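Local coordinates for protein putative oxidoreductase (Magnetospirillum magnetotacticum, PDB 3C1A) that probably catalyses NAD(P)-dependent oxidation or reduction of a substrate not yet identified, as a member of the Gfo/Idh/MocA family of two-domain dehydrogenases, at residues Pro10-Ile16 with Ala35-Ala41; Ala18-Gly22 with Val166-Asp171; Phe131-Glu136 with Glu277-Ala283; Ser192-Ala196 with Gly207-Leu211. Where two conformers were deposited one is given. Numbering follows the deposited sequence.

Interaction 1 of 4, residues Pro10-Ile16 with Ala35-Ala41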
loop_
_atom_site.group_PDB
_atom_site.type_symbol
_atom_site.label_atom_id
_atom_site.label_comp_id
_atom_site.label_asym_id
_atom_site.label_seq_id
_atom_site.Cartn_x
_atom_site.Cartn_y
_atom_site.Cartn_z
ATOM N N PRO A 10 17.533 14.134 13.928
ATOM C CA PRO A 10 16.781 13.140 13.148
ATOM C C PRO A 10 15.647 12.518 13.940
ATOM O O PRO A 10 15.752 12.355 15.172
ATOM C CB PRO A 10 17.842 12.094 12.768
ATOM C CG PRO A 10 19.142 12.791 12.947
ATOM C CD PRO A 10 18.955 13.777 14.051
ATOM N N VAL A 11 14.566 12.202 13.233
ATOM C CA VAL A 11 13.405 11.594 13.849
ATOM C C VAL A 11 13.767 10.138 14.166
ATOM O O VAL A 11 14.282 9.416 13.310
ATOM C CB VAL A 11 12.152 11.679 12.927
ATOM C CG1 VAL A 11 11.000 10.832 13.486
ATOM C CG2 VAL A 11 11.712 13.160 12.721
ATOM N N ARG A 12 13.510 9.716 15.397
ATOM C CA ARG A 12 13.987 8.428 15.859
ATOM C C ARG A 12 12.928 7.366 15.609
ATOM O O ARG A 12 11.897 7.357 16.241
ATOM C CB ARG A 12 14.407 8.560 17.312
ATOM C CG ARG A 12 15.492 9.672 17.488
ATOM C CD ARG A 12 15.867 9.860 18.939
ATOM N NE ARG A 12 14.747 10.353 19.736
ATOM C CZ ARG A 12 14.411 11.640 19.840
ATOM N NH1 ARG A 12 15.084 12.597 19.200
ATOM N NH2 ARG A 12 13.372 11.985 20.582
ATOM N N LEU A 13 13.204 6.517 14.633
ATOM C CA LEU A 13 12.310 5.470 14.193
ATOM C C LEU A 13 12.750 4.125 14.650
ATOM O O LEU A 13 13.931 3.864 14.784
ATOM C CB LEU A 13 12.221 5.423 12.665
ATOM C CG LEU A 13 11.779 6.659 11.916
ATOM C CD1 LEU A 13 11.797 6.360 10.383
ATOM C CD2 LEU A 13 10.415 7.102 12.398
ATOM N N ALA A 14 11.775 3.251 14.876
ATOM C CA ALA A 14 12.074 1.857 15.146
ATOM C C ALA A 14 11.265 0.983 14.185
ATOM O O ALA A 14 10.194 1.379 13.725
ATOM C CB ALA A 14 11.769 1.509 16.598
ATOM N N LEU A 15 11.799 -0.196 13.873
ATOM C CA LEU A 15 11.166 -1.106 12.936
ATOM C C LEU A 15 10.865 -2.442 13.611
ATOM O O LEU A 15 11.734 -3.043 14.302
ATOM C CB LEU A 15 12.085 -1.300 11.730
ATOM C CG LEU A 15 11.712 -2.335 10.662
ATOM C CD1 LEU A 15 10.369 -1.988 10.049
ATOM C CD2 LEU A 15 12.811 -2.403 9.601
ATOM N N ILE A 16 9.613 -2.873 13.498
ATOM C CA ILE A 16 9.243 -4.153 14.005
ATOM C C ILE A 16 8.961 -4.946 12.727
ATOM O O ILE A 16 8.017 -4.631 11.992
ATOM C CB ILE A 16 8.046 -4.116 14.961
ATOM C CG1 ILE A 16 8.384 -3.256 16.196
ATOM C CG2 ILE A 16 7.671 -5.540 15.327
ATOM C CD1 ILE A 16 7.198 -2.814 17.006
ATOM N N ALA A 35 15.934 11.056 9.348
ATOM C CA ALA A 35 15.485 9.971 10.201
ATOM C C ALA A 35 16.659 9.066 10.564
ATOM O O ALA A 35 17.693 9.049 9.863
ATOM C CB ALA A 35 14.388 9.195 9.515
ATOM N N ALA A 36 16.485 8.324 11.658
ATOM C CA ALA A 36 17.460 7.365 12.175
ATOM C C ALA A 36 16.727 6.099 12.657
ATOM O O ALA A 36 15.672 6.207 13.278
ATOM C CB ALA A 36 18.224 7.985 13.329
ATOM N N LEU A 37 17.266 4.918 12.355
ATOM C CA LEU A 37 16.750 3.660 12.920
ATOM C C LEU A 37 17.442 3.444 14.262
ATOM O O LEU A 37 18.603 3.086 14.312
ATOM C CB LEU A 37 16.976 2.462 11.967
ATOM C CG LEU A 37 16.382 1.111 12.358
ATOM C CD1 LEU A 37 14.879 1.206 12.286
ATOM C CD2 LEU A 37 16.933 -0.023 11.476
ATOM N N VAL A 38 16.716 3.678 15.346
ATOM C CA VAL A 38 17.274 3.598 16.686
ATOM C C VAL A 38 17.036 2.260 17.425
ATOM O O VAL A 38 17.781 1.928 18.354
ATOM C CB VAL A 38 16.818 4.796 17.548
ATOM C CG1 VAL A 38 17.093 6.092 16.854
ATOM C CG2 VAL A 38 15.324 4.687 17.943
ATOM N N ARG A 39 15.977 1.522 17.077
ATOM C CA ARG A 39 15.824 0.132 17.518
ATOM C C ARG A 39 15.288 -0.694 16.369
ATOM O O ARG A 39 14.596 -0.175 15.483
ATOM C CB ARG A 39 14.870 -0.044 18.739
ATOM C CG ARG A 39 15.173 0.820 19.929
ATOM C CD ARG A 39 14.762 0.195 21.269
ATOM N NE ARG A 39 15.036 1.128 22.356
ATOM C CZ ARG A 39 15.173 0.826 23.648
ATOM N NH1 ARG A 39 15.001 -0.403 24.081
ATOM N NH2 ARG A 39 15.393 1.807 24.518
ATOM N N LEU A 40 15.582 -1.987 16.420
ATOM C CA LEU A 40 15.098 -2.974 15.443
ATOM C C LEU A 40 14.729 -4.251 16.151
ATOM O O LEU A 40 15.574 -4.830 16.843
ATOM C CB LEU A 40 16.216 -3.280 14.439
ATOM C CG LEU A 40 15.962 -4.367 13.398
ATOM C CD1 LEU A 40 14.800 -3.951 12.470
ATOM C CD2 LEU A 40 17.276 -4.660 12.634
ATOM N N ALA A 41 13.459 -4.642 16.022
ATOM C CA ALA A 41 12.980 -5.948 16.417
ATOM C C ALA A 41 12.664 -6.788 15.173
ATOM O O ALA A 41 11.655 -6.578 14.520
ATOM C CB ALA A 41 11.769 -5.809 17.301
#

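Interaction 2 of 4, residues Ala18-Gly22 with Val166-Asp171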
loop_
_atom_site.group_PDB
_atom_site.type_symbol
_atom_site.label_atom_id
_atom_site.label_comp_id
_atom_site.label_asym_id
_atom_site.label_seq_id
_atom_site.Cartn_x
_atom_site.Cartn_y
_atom_site.Cartn_z
ATOM N N ALA A 18 8.953 -8.891 10.618
ATOM C CA ALA A 18 8.958 -10.350 10.650
ATOM C C ALA A 18 8.680 -10.865 9.250
ATOM O O ALA A 18 7.876 -10.281 8.516
ATOM C CB ALA A 18 7.915 -10.874 11.630
ATOM N N GLY A 19 9.380 -11.934 8.876
ATOM C CA GLY A 19 9.158 -12.604 7.599
ATOM C C GLY A 19 9.745 -11.850 6.426
ATOM O O GLY A 19 10.860 -11.316 6.514
ATOM N N ARG A 20 8.991 -11.828 5.325
ATOM C CA ARG A 20 9.365 -11.114 4.094
ATOM C C ARG A 20 8.903 -9.658 4.122
ATOM O O ARG A 20 9.159 -8.903 3.188
ATOM C CB ARG A 20 8.730 -11.794 2.857
ATOM C CG ARG A 20 7.199 -11.595 2.725
ATOM C CD ARG A 20 6.589 -12.464 1.630
ATOM N NE ARG A 20 5.134 -12.657 1.776
ATOM C CZ ARG A 20 4.180 -11.915 1.201
ATOM N NH1 ARG A 20 4.482 -10.864 0.463
ATOM N NH2 ARG A 20 2.895 -12.221 1.398
ATOM N N TRP A 21 8.207 -9.281 5.188
ATOM C CA TRP A 21 7.419 -8.053 5.200
ATOM C C TRP A 21 8.247 -6.768 5.387
ATOM O O TRP A 21 7.781 -5.669 5.015
ATOM C CB TRP A 21 6.286 -8.187 6.241
ATOM C CG TRP A 21 5.387 -9.372 5.920
ATOM C CD1 TRP A 21 5.508 -10.647 6.398
ATOM C CD2 TRP A 21 4.278 -9.388 5.021
ATOM N NE1 TRP A 21 4.536 -11.449 5.864
ATOM C CE2 TRP A 21 3.767 -10.709 5.011
ATOM C CE3 TRP A 21 3.654 -8.417 4.233
ATOM C CZ2 TRP A 21 2.671 -11.085 4.238
ATOM C CZ3 TRP A 21 2.558 -8.786 3.459
ATOM C CH2 TRP A 21 2.073 -10.116 3.475
ATOM N N GLY A 22 9.462 -6.901 5.937
ATOM C CA GLY A 22 10.351 -5.748 6.218
ATOM C C GLY A 22 11.410 -5.518 5.144
ATOM O O GLY A 22 12.478 -4.956 5.415
ATOM N N VAL A 166 -0.744 -15.356 2.963
ATOM C CA VAL A 166 -1.735 -14.270 2.885
ATOM C C VAL A 166 -2.383 -14.328 1.501
ATOM O O VAL A 166 -1.683 -14.291 0.480
ATOM C CB VAL A 166 -1.109 -12.860 3.170
ATOM C CG1 VAL A 166 -2.127 -11.752 3.039
ATOM C CG2 VAL A 166 -0.530 -12.802 4.553
ATOM N N PRO A 167 -3.723 -14.449 1.443
ATOM C CA PRO A 167 -4.374 -14.560 0.144
ATOM C C PRO A 167 -4.093 -13.390 -0.750
ATOM O O PRO A 167 -4.146 -12.240 -0.279
ATOM C CB PRO A 167 -5.873 -14.581 0.505
ATOM C CG PRO A 167 -5.900 -15.039 1.862
ATOM C CD PRO A 167 -4.725 -14.467 2.519
HETATM N N MSE A 168 -3.781 -13.698 -2.018
HETATM C CA MSE A 168 -3.538 -12.707 -3.082
HETATM C C MSE A 168 -4.572 -11.567 -3.056
HETATM O O MSE A 168 -4.209 -10.419 -3.197
HETATM C CB MSE A 168 -3.573 -13.421 -4.449
HETATM C CG MSE A 168 -3.512 -12.513 -5.614
HETATM SE SE MSE A 168 -3.392 -13.452 -7.267
HETATM C CE MSE A 168 -5.240 -14.246 -7.227
ATOM N N LEU A 169 -5.852 -11.879 -2.859
ATOM C CA LEU A 169 -6.923 -10.848 -2.863
ATOM C C LEU A 169 -6.551 -9.742 -1.859
ATOM O O LEU A 169 -6.633 -8.554 -2.159
ATOM C CB LEU A 169 -8.292 -11.470 -2.508
ATOM C CG LEU A 169 -9.581 -10.649 -2.691
ATOM C CD1 LEU A 169 -10.690 -11.490 -3.399
ATOM C CD2 LEU A 169 -10.084 -10.059 -1.380
ATOM N N TRP A 170 -6.101 -10.147 -0.678
ATOM C CA TRP A 170 -5.791 -9.199 0.390
ATOM C C TRP A 170 -4.476 -8.536 0.137
ATOM O O TRP A 170 -4.395 -7.314 0.158
ATOM C CB TRP A 170 -5.756 -9.893 1.738
ATOM C CG TRP A 170 -7.147 -10.162 2.215
ATOM C CD1 TRP A 170 -7.960 -11.181 1.837
ATOM C CD2 TRP A 170 -7.906 -9.336 3.092
ATOM N NE1 TRP A 170 -9.178 -11.068 2.456
ATOM C CE2 TRP A 170 -9.178 -9.938 3.233
ATOM C CE3 TRP A 170 -7.637 -8.155 3.780
ATOM C CZ2 TRP A 170 -10.167 -9.402 4.047
ATOM C CZ3 TRP A 170 -8.627 -7.617 4.579
ATOM C CH2 TRP A 170 -9.868 -8.242 4.711
ATOM N N ASP A 171 -3.461 -9.349 -0.071
ATOM C CA ASP A 171 -2.087 -8.878 -0.210
ATOM C C ASP A 171 -1.928 -7.974 -1.439
ATOM O O ASP A 171 -1.587 -6.807 -1.300
ATOM C CB ASP A 171 -1.164 -10.098 -0.231
ATOM C CG ASP A 171 0.311 -9.763 -0.289
ATOM O OD1 ASP A 171 0.736 -8.604 -0.066
ATOM O OD2 ASP A 171 1.071 -10.717 -0.559
HETATM O O HOH W 1 3.438 -8.068 -0.301
#

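Interaction 3 of 4, residues Phe131-Glu136 with Glu277-Ala283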
loop_
_atom_site.group_PDB
_atom_site.type_symbol
_atom_site.label_atom_id
_atom_site.label_comp_id
_atom_site.label_asym_id
_atom_site.label_seq_id
_atom_site.Cartn_x
_atom_site.Cartn_y
_atom_site.Cartn_z
ATOM N N PHE A 131 2.089 6.975 -2.531
ATOM C CA PHE A 131 3.313 7.734 -2.331
ATOM C C PHE A 131 4.170 7.728 -3.598
ATOM O O PHE A 131 5.342 8.071 -3.557
ATOM C CB PHE A 131 4.124 7.102 -1.174
ATOM C CG PHE A 131 3.434 7.159 0.149
ATOM C CD1 PHE A 131 3.461 8.321 0.917
ATOM C CD2 PHE A 131 2.728 6.066 0.627
ATOM C CE1 PHE A 131 2.838 8.374 2.156
ATOM C CE2 PHE A 131 2.109 6.125 1.883
ATOM C CZ PHE A 131 2.152 7.285 2.626
ATOM N N ASN A 132 3.603 7.282 -4.718
ATOM C CA ASN A 132 4.335 7.202 -5.975
ATOM C C ASN A 132 4.195 8.522 -6.725
ATOM O O ASN A 132 3.073 8.959 -6.982
ATOM C CB ASN A 132 3.748 6.046 -6.792
ATOM C CG ASN A 132 4.478 5.816 -8.102
ATOM O OD1 ASN A 132 5.321 6.614 -8.516
ATOM N ND2 ASN A 132 4.114 4.743 -8.791
ATOM N N PRO A 133 5.319 9.183 -7.089
ATOM C CA PRO A 133 5.139 10.406 -7.890
ATOM C C PRO A 133 4.339 10.277 -9.205
ATOM O O PRO A 133 3.733 11.239 -9.629
ATOM C CB PRO A 133 6.585 10.838 -8.189
ATOM C CG PRO A 133 7.355 10.283 -7.023
ATOM C CD PRO A 133 6.747 8.946 -6.779
ATOM N N ALA A 134 4.321 9.107 -9.822
ATOM C CA ALA A 134 3.539 8.902 -11.018
ATOM C C ALA A 134 2.018 8.981 -10.734
ATOM O O ALA A 134 1.271 9.498 -11.560
ATOM C CB ALA A 134 3.912 7.561 -11.655
ATOM N N TRP A 135 1.574 8.483 -9.569
ATOM C CA TRP A 135 0.159 8.482 -9.178
ATOM C C TRP A 135 -0.271 9.904 -8.851
ATOM O O TRP A 135 -1.332 10.368 -9.262
ATOM C CB TRP A 135 -0.072 7.547 -7.981
ATOM C CG TRP A 135 -1.480 7.568 -7.509
ATOM C CD1 TRP A 135 -1.928 8.008 -6.322
ATOM C CD2 TRP A 135 -2.624 7.121 -8.237
ATOM N NE1 TRP A 135 -3.296 7.870 -6.246
ATOM C CE2 TRP A 135 -3.742 7.331 -7.423
ATOM C CE3 TRP A 135 -2.813 6.584 -9.521
ATOM C CZ2 TRP A 135 -5.019 7.040 -7.847
ATOM C CZ3 TRP A 135 -4.079 6.286 -9.931
ATOM C CH2 TRP A 135 -5.170 6.517 -9.105
ATOM N N GLU A 136 0.598 10.597 -8.133
ATOM C CA GLU A 136 0.411 12.008 -7.850
ATOM C C GLU A 136 0.304 12.840 -9.147
ATOM O O GLU A 136 -0.570 13.701 -9.260
ATOM C CB GLU A 136 1.536 12.496 -6.936
ATOM C CG GLU A 136 1.526 11.812 -5.544
ATOM C CD GLU A 136 2.788 12.045 -4.730
ATOM O OE1 GLU A 136 3.561 12.956 -5.079
ATOM O OE2 GLU A 136 3.016 11.304 -3.744
ATOM N N GLU A 277 11.718 10.203 -7.518
ATOM C CA GLU A 277 11.817 9.709 -6.157
ATOM C C GLU A 277 11.128 8.361 -6.078
ATOM O O GLU A 277 10.044 8.171 -6.633
ATOM C CB GLU A 277 11.232 10.681 -5.131
ATOM C CG GLU A 277 11.394 10.188 -3.690
ATOM C CD GLU A 277 10.949 11.188 -2.645
ATOM O OE1 GLU A 277 10.106 12.037 -2.944
ATOM O OE2 GLU A 277 11.454 11.139 -1.510
HETATM N N MSE A 278 11.769 7.406 -5.411
HETATM C CA MSE A 278 11.157 6.104 -5.223
HETATM C C MSE A 278 9.959 6.149 -4.282
HETATM O O MSE A 278 9.978 6.827 -3.265
HETATM C CB MSE A 278 12.167 5.078 -4.765
HETATM C CG MSE A 278 12.697 4.321 -5.956
HETATM SE SE MSE A 278 13.438 2.756 -5.270
HETATM C CE MSE A 278 14.798 3.480 -4.577
ATOM N N PRO A 279 8.869 5.469 -4.650
ATOM C CA PRO A 279 7.712 5.541 -3.765
ATOM C C PRO A 279 8.001 5.246 -2.295
ATOM O O PRO A 279 7.541 5.998 -1.436
ATOM C CB PRO A 279 6.745 4.512 -4.361
ATOM C CG PRO A 279 7.107 4.480 -5.820
ATOM C CD PRO A 279 8.594 4.686 -5.865
ATOM N N LEU A 280 8.723 4.166 -1.990
ATOM C CA LEU A 280 8.972 3.828 -0.584
ATOM C C LEU A 280 9.830 4.880 0.102
ATOM O O LEU A 280 9.665 5.151 1.288
ATOM C CB LEU A 280 9.590 2.442 -0.440
ATOM C CG LEU A 280 9.884 1.931 0.962
ATOM C CD1 LEU A 280 8.605 1.859 1.747
ATOM C CD2 LEU A 280 10.566 0.559 0.879
ATOM N N THR A 281 10.780 5.444 -0.624
ATOM C CA THR A 281 11.563 6.523 -0.076
ATOM C C THR A 281 10.645 7.688 0.283
ATOM O O THR A 281 10.741 8.232 1.385
ATOM C CB THR A 281 12.684 6.949 -1.027
ATOM O OG1 THR A 281 13.562 5.835 -1.265
ATOM C CG2 THR A 281 13.447 8.109 -0.443
ATOM N N ARG A 282 9.708 8.019 -0.611
ATOM C CA ARG A 282 8.719 9.056 -0.355
ATOM C C ARG A 282 7.851 8.795 0.837
ATOM O O ARG A 282 7.641 9.694 1.633
ATOM C CB ARG A 282 7.823 9.236 -1.567
ATOM C CG ARG A 282 6.932 10.475 -1.518
ATOM C CD ARG A 282 6.527 10.850 -2.927
ATOM N NE ARG A 282 5.557 11.925 -2.906
ATOM C CZ ARG A 282 5.851 13.199 -3.120
ATOM N NH1 ARG A 282 7.096 13.592 -3.381
ATOM N NH2 ARG A 282 4.879 14.096 -3.072
ATOM N N ALA A 283 7.332 7.563 0.953
ATOM C CA ALA A 283 6.506 7.149 2.100
ATOM C C ALA A 283 7.182 7.363 3.458
ATOM O O ALA A 283 6.603 7.983 4.361
ATOM C CB ALA A 283 6.107 5.684 1.942
#

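Interaction 4 of 4, residues Ser192-Ala196 with Gly207-Leu211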
loop_
_atom_site.group_PDB
_atom_site.type_symbol
_atom_site.label_atom_id
_atom_site.label_comp_id
_atom_site.label_asym_id
_atom_site.label_seq_id
_atom_site.Cartn_x
_atom_site.Cartn_y
_atom_site.Cartn_z
ATOM N N SER A 192 -17.771 -6.966 -5.808
ATOM C CA SER A 192 -17.812 -8.411 -6.040
ATOM C C SER A 192 -16.516 -8.890 -6.655
ATOM O O SER A 192 -15.774 -8.117 -7.232
ATOM C CB SER A 192 -18.977 -8.774 -6.949
ATOM O OG SER A 192 -18.848 -8.172 -8.217
ATOM N N ALA A 193 -16.242 -10.175 -6.504
ATOM C CA ALA A 193 -15.019 -10.775 -7.026
ATOM C C ALA A 193 -15.399 -11.969 -7.890
ATOM O O ALA A 193 -16.308 -12.740 -7.547
ATOM C CB ALA A 193 -14.099 -11.203 -5.902
ATOM N N SER A 194 -14.723 -12.086 -9.014
ATOM C CA SER A 194 -14.975 -13.142 -9.978
ATOM C C SER A 194 -13.679 -13.827 -10.341
ATOM O O SER A 194 -12.754 -13.206 -10.896
ATOM C CB SER A 194 -15.641 -12.598 -11.232
ATOM O OG SER A 194 -16.129 -13.663 -12.034
ATOM N N TRP A 195 -13.639 -15.116 -10.025
ATOM C CA TRP A 195 -12.489 -15.962 -10.292
ATOM C C TRP A 195 -12.644 -16.627 -11.642
ATOM O O TRP A 195 -13.543 -17.443 -11.843
ATOM C CB TRP A 195 -12.347 -17.035 -9.218
ATOM C CG TRP A 195 -11.915 -16.482 -7.904
ATOM C CD1 TRP A 195 -12.713 -15.979 -6.938
ATOM C CD2 TRP A 195 -10.575 -16.366 -7.424
ATOM N NE1 TRP A 195 -11.961 -15.554 -5.872
ATOM C CE2 TRP A 195 -10.641 -15.779 -6.148
ATOM C CE3 TRP A 195 -9.333 -16.706 -7.941
ATOM C CZ2 TRP A 195 -9.514 -15.530 -5.392
ATOM C CZ3 TRP A 195 -8.227 -16.469 -7.205
ATOM C CH2 TRP A 195 -8.308 -15.882 -5.937
ATOM N N ALA A 196 -11.756 -16.289 -12.551
ATOM C CA ALA A 196 -11.678 -16.934 -13.849
ATOM C C ALA A 196 -11.116 -18.352 -13.756
ATOM O O ALA A 196 -11.556 -19.274 -14.484
ATOM C CB ALA A 196 -10.776 -16.078 -14.783
ATOM N N GLY A 207 -4.063 -18.590 -9.188
ATOM C CA GLY A 207 -5.251 -18.146 -9.879
ATOM C C GLY A 207 -5.294 -16.743 -10.423
ATOM O O GLY A 207 -4.285 -16.029 -10.476
ATOM N N ASP A 208 -6.507 -16.394 -10.844
ATOM C CA ASP A 208 -6.831 -15.228 -11.664
ATOM C C ASP A 208 -8.184 -14.713 -11.200
ATOM O O ASP A 208 -9.174 -15.382 -11.433
ATOM C CB ASP A 208 -6.938 -15.670 -13.123
ATOM C CG ASP A 208 -7.042 -14.499 -14.124
ATOM O OD1 ASP A 208 -7.163 -13.319 -13.703
ATOM O OD2 ASP A 208 -7.046 -14.780 -15.372
ATOM N N VAL A 209 -8.213 -13.529 -10.559
ATOM C CA VAL A 209 -9.448 -12.964 -10.038
ATOM C C VAL A 209 -9.573 -11.531 -10.536
ATOM O O VAL A 209 -8.573 -10.843 -10.764
ATOM C CB VAL A 209 -9.537 -13.022 -8.511
ATOM C CG1 VAL A 209 -8.414 -12.194 -7.876
ATOM C CG2 VAL A 209 -10.909 -12.549 -8.013
ATOM N N THR A 210 -10.808 -11.141 -10.830
ATOM C CA THR A 210 -11.128 -9.746 -11.075
ATOM C C THR A 210 -12.108 -9.230 -10.020
ATOM O O THR A 210 -13.175 -9.830 -9.814
ATOM C CB THR A 210 -11.643 -9.500 -12.500
ATOM O OG1 THR A 210 -10.532 -9.663 -13.409
ATOM C CG2 THR A 210 -12.170 -8.045 -12.611
ATOM N N LEU A 211 -11.725 -8.136 -9.352
ATOM C CA LEU A 211 -12.598 -7.404 -8.437
ATOM C C LEU A 211 -13.323 -6.298 -9.185
ATOM O O LEU A 211 -12.694 -5.517 -9.877
ATOM C CB LEU A 211 -11.828 -6.790 -7.259
ATOM C CG LEU A 211 -10.910 -7.723 -6.474
ATOM C CD1 LEU A 211 -10.426 -7.004 -5.256
ATOM C CD2 LEU A 211 -11.605 -9.033 -6.108
#

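Interaction 1 of 4, residues Pro10-Ile16 with Ala35-Ala41
Strands 11-16 and 35-41 run parallel, their axes 4.6 Å apart at closest approach and twisted by 46°. A36 N donates to V11 O (3.0 Å), L13 N to A36 O (2.8 Å) and V38 N to L13 O (2.8 Å). The next bond, L15 N to R39 O at 3.2 Å, skips a residue: V38, with phi/psi of -97/-25°, is the extra member of a beta bulge, which shifts the register by one before A41 N reaches L15 O (2.9 Å). These are the first two strands of the Rossmann fold, joined in a beta-alpha-beta crossover by helix 25-31. On the sheet face that this helix packs against, L13 CD1 meets A35 CB (3.9 Å), while L15 CB meets L37 CD1 (3.8 Å) and L15 CD2 meets L40 CD1 (3.8 Å). R12, A14, R39 and A41 lie on the other face. There R12 CB packs on V38 CG1 (3.7 Å), whereas the charged end of R39 leaves the pair for salt bridges with E58 and E69.

Interaction 2 of 4, residues Ala18-Gly22 with Val166-Asp171
From A18 the chain enters a type II' beta turn that ends at W21, closed by a weak bond from W21 N to A18 O (3.5 Å). G19 takes a positive phi of 76°, which suits glycine, and a CB there would crowd the indole of W21. R20 follows and supplies the polar link: its NH2 donates to D171 OD2 at 3.1 Å in a salt bridge, with the acid near the guanidinium plane. A water supplements it, donating to D171 OD1 (2.8 Å) and accepting a weak bond from R20 NH1 (3.1 Å). D171 lies in the first turn of helix 168-184, where its N bonds to P167 O at 3.0 Å. W21 adds the apolar part, since its CZ2 rests on V166 CG2 at 3.6 Å; P79 touches both W21 and V166. Only 148 Å² is buried, all of it on R20, W21, V166 and D171. G19 and G22 are the second and third glycines of a GxGxxG sequence at the end of the first strand, the dinucleotide-binding fingerprint of Rossmann folds. Here that loop faces the C-terminal domain across an interdomain cleft, where cofactor and substrate meet in relatives.

Interaction 3 of 4, residues Phe131-Glu136 with Glu277-Ala283
The backbone carbonyl of F131 is buried here without a hydrogen-bond partner. Its oxygen sits against carbon instead: F131 O is 3.1 Å from R282 CD and makes a CA-H...O contact with P279 CA at 3.5 Å. The F131 ring lies against the start of helix 279-290, with A283 CB 3.7 Å from the ring centroid and over its face, a CH-pi contact. Beyond it, two helix starts meet, each with a proline as first residue. P133 CD approaches E277 O at 3.4 Å, and P279 CG packs on N132 CG at 3.7 Å. N132 is also the N-cap of its helix, its OD1 accepting from A134 N (3.0 Å), while ND2 is held by Q129. R282 is shared by two acids. E136 forms a salt bridge with it: R282 NE donates to E136 OE2 (2.7 Å), and E136 OE1 lies over the guanidinium face, 2.7 Å from R282 NH2. R282 NH1 to E277 OE1 is a weak salt bridge of 3.4 Å; E277 also pairs with R285. The network joins the chain just past the last Rossmann strand, 123-126, to helix 279-290, which packs back on helix 25-31, consistent with the two-domain Gfo/Idh/MocA fold.

Interaction 4 of 4, residues Ser192-Ala196 with Gly207-Leu211
W195, V209 and D208 dominate this contact between the two arms of an antiparallel beta hairpin, strands 190-201 and 204-215, at one border of the large mixed sheet of the C-terminal domain. W195 and V209 form a non-hydrogen-bonded pair, with CA atoms 4.3 Å apart, and their side chains share a face of the sheet. The indole lies flat over the valine: V209 CB stands 3.6 Å from the centroid of the six-membered ring, only 9° off its normal, a CH-pi contact. Further along, the indole edge reaches G207, with W195 CZ3 4.3 Å from G207 CA; a CB on that glycine would be tight against the ring. Selenomethionine M168 of helix 168-184 touches both W195 and V209, and R198 makes a cation-pi contact with the indole. The polar bonds of D208 across the hairpin come from its backbone. Its O accepts from A196 N (3.0 Å) at a bent angle of 137°, where the chain turns a corner, and it also receives W195 CA in a CA-H...O contact of 3.6 Å. The D208 carboxylate instead forms a salt bridge with R223 on strand 218-225. Regular pairing is kept at S194 and T210, a hydrogen-bonded pair in which S194 N reaches T210 O at 2.9 Å and T210 N reaches S194 O at 2.8 Å. On the W195 face, A193 CB presses against L211 CD2 at 3.3 Å.

Interactions 1 and 4 are both strand pairings, but one is parallel, bulged and largely buried in the Rossmann sheet, the other antiparallel and more exposed in the C-terminal sheet, with centres about 39 Å apart. Interactions 2 and 3 instead join segments over 140 residues apart in sequence and combine an arginine-carboxylate salt bridge with apolar packing, whereas the strand pairs are held by backbone hydrogen bonds; they lie on opposite sides of the chain's centre. Interaction 2 continues directly from the first strand of interaction 1. It also touches interaction 4, since M168 CE packs on W195 CH2 at 3.7 Å and L169 CD1 on L211 CD2 at 3.8 Å, so helix 168-184 takes part in the domain bridge and backs the hairpin.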